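Local coordinates for protein cytidylyltransferase (Leptospira borgpetersenii serovar Hardjo-bovis, PDB 6OEW) that probably transfers a nucleotidyl group, most likely cytidylyl from CTP, onto an acceptor substrate with the help of a bound magnesium ion, at residues E68-A71 / K72-V76. Sequence-based numbering, arbitrary orientation.
Sequences EEIA and KKNGV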
loop_
_atom_site.group_PDB
_atom_site.type_symbol
_atom_site.label_atom_id
_atom_site.label_comp_id
_atom_site.label_asym_id
_atom_site.label_seq_id
_atom_site.Cartn_x
_atom_site.Cartn_y
_atom_site.Cartn_z
ATOM N N GLU A 68 -11.296 -5.026 -11.047
ATOM C CA GLU A 68 -11.462 -3.986 -12.054
ATOM C C GLU A 68 -12.747 -3.198 -11.816
ATOM O O GLU A 68 -12.754 -1.960 -11.919
ATOM C CB GLU A 68 -11.442 -4.607 -13.453
ATOM C CG GLU A 68 -11.671 -3.610 -14.566
ATOM C CD GLU A 68 -11.776 -4.256 -15.920
ATOM O OE1 GLU A 68 -11.664 -5.505 -16.009
ATOM O OE2 GLU A 68 -11.984 -3.518 -16.902
ATOM N N GLU A 69 -13.835 -3.892 -11.458
ATOM C CA GLU A 69 -15.117 -3.226 -11.235
ATOM C C GLU A 69 -15.027 -2.223 -10.089
ATOM O O GLU A 69 -15.549 -1.101 -10.183
ATOM C CB GLU A 69 -16.213 -4.249 -10.942
ATOM C CG GLU A 69 -17.440 -3.639 -10.258
ATOM C CD GLU A 69 -18.434 -4.686 -9.732
ATOM O OE1 GLU A 69 -18.492 -5.805 -10.287
ATOM O OE2 GLU A 69 -19.153 -4.380 -8.755
ATOM N N ILE A 70 -14.383 -2.623 -8.993
ATOM C CA ILE A 70 -14.234 -1.743 -7.842
ATOM C C ILE A 70 -13.390 -0.526 -8.215
ATOM O O ILE A 70 -13.757 0.618 -7.911
ATOM C CB ILE A 70 -13.631 -2.523 -6.657
ATOM C CG1 ILE A 70 -14.632 -3.547 -6.104
ATOM C CG2 ILE A 70 -13.142 -1.569 -5.549
ATOM C CD1 ILE A 70 -14.006 -4.516 -5.114
ATOM N N ALA A 71 -12.272 -0.746 -8.920
ATOM C CA ALA A 71 -11.441 0.378 -9.339
ATOM C C ALA A 71 -12.209 1.318 -10.254
ATOM O O ALA A 71 -12.103 2.546 -10.128
ATOM C CB ALA A 71 -10.176 -0.127 -10.034
ATOM N N LYS A 72 -12.987 0.764 -11.189
ATOM C CA LYS A 72 -13.700 1.609 -12.141
ATOM C C LYS A 72 -14.784 2.423 -11.449
ATOM O O LYS A 72 -15.011 3.585 -11.807
ATOM C CB LYS A 72 -14.295 0.769 -13.277
ATOM C CG LYS A 72 -13.307 0.516 -14.413
ATOM C CD LYS A 72 -14.008 0.370 -15.756
ATOM C CE LYS A 72 -13.989 -1.064 -16.245
ATOM N NZ LYS A 72 -14.386 -1.144 -17.683
ATOM N N LYS A 73 -15.465 1.822 -10.466
ATOM C CA LYS A 73 -16.487 2.526 -9.699
ATOM C C LYS A 73 -15.898 3.747 -9.012
ATOM O O LYS A 73 -16.586 4.763 -8.839
ATOM C CB LYS A 73 -17.106 1.568 -8.671
ATOM C CG LYS A 73 -18.127 2.175 -7.714
ATOM C CD LYS A 73 -18.420 1.217 -6.553
ATOM C CE LYS A 73 -19.416 1.795 -5.554
ATOM N NZ LYS A 73 -20.798 1.833 -6.109
ATOM N N ASN A 74 -14.624 3.672 -8.647
ATOM C CA ASN A 74 -13.916 4.750 -7.980
ATOM C C ASN A 74 -13.136 5.639 -8.939
ATOM O O ASN A 74 -12.353 6.475 -8.489
ATOM C CB ASN A 74 -12.976 4.160 -6.929
ATOM C CG ASN A 74 -13.706 3.691 -5.706
ATOM O OD1 ASN A 74 -13.965 4.478 -4.800
ATOM N ND2 ASN A 74 -14.057 2.412 -5.670
ATOM N N GLY A 75 -13.307 5.454 -10.247
ATOM C CA GLY A 75 -12.702 6.352 -11.217
ATOM C C GLY A 75 -11.191 6.318 -11.293
ATOM O O GLY A 75 -10.583 7.334 -11.621
ATOM N N VAL A 76 -10.561 5.179 -11.013
ATOM C CA VAL A 76 -9.114 5.082 -11.152
ATOM C C VAL A 76 -8.804 4.122 -12.297
ATOM O O VAL A 76 -9.667 3.383 -12.774
ATOM C CB VAL A 76 -8.428 4.659 -9.832
ATOM C CG1 VAL A 76 -8.922 5.535 -8.660
ATOM C CG2 VAL A 76 -8.689 3.259 -9.543
#
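A Schellman motif ends helix 65-73, and its two defining bonds link Ala71 to Val76 and Lys72 to Gly75. Val76 N donates to Ala71 O at 3.2 Å along a nearly straight path (N-H...O 175°). Gly75 N reaches Lys72 O at 3.0 Å. Gly75, with phi 67°, is the C-prime residue, past the helical run. The accompanying apolar contact brings CG2 of Val76 to 3.7 Å from CB of Ala71. One residue earlier, Ile70 O accepts twice from Asn74, on opposite faces of its carbonyl plane: the backbone N gives a bent bond of 3.3 Å, whereas ND2 makes a straighter one of 2.9 Å. With chi1 at -75°, Asn74 CG lies beside its own backbone N, which turns the amide back along the helix and places Ile70 O almost in the amide plane. On the outer surface, Lys72 runs alongside Glu68, bending at chi3 to bring NZ within 3.5 Å of Glu68 OE2, a long salt bridge; Glu68 OE1 pairs with Arg80 on strand 77-81. Within the beta-alpha-beta unit, Ala71 and Val76 pack on Val56 of strand 54-59, while Ile70 touches Leu38, and Asn74 and Val76 touch Leu42, of helix 37-45.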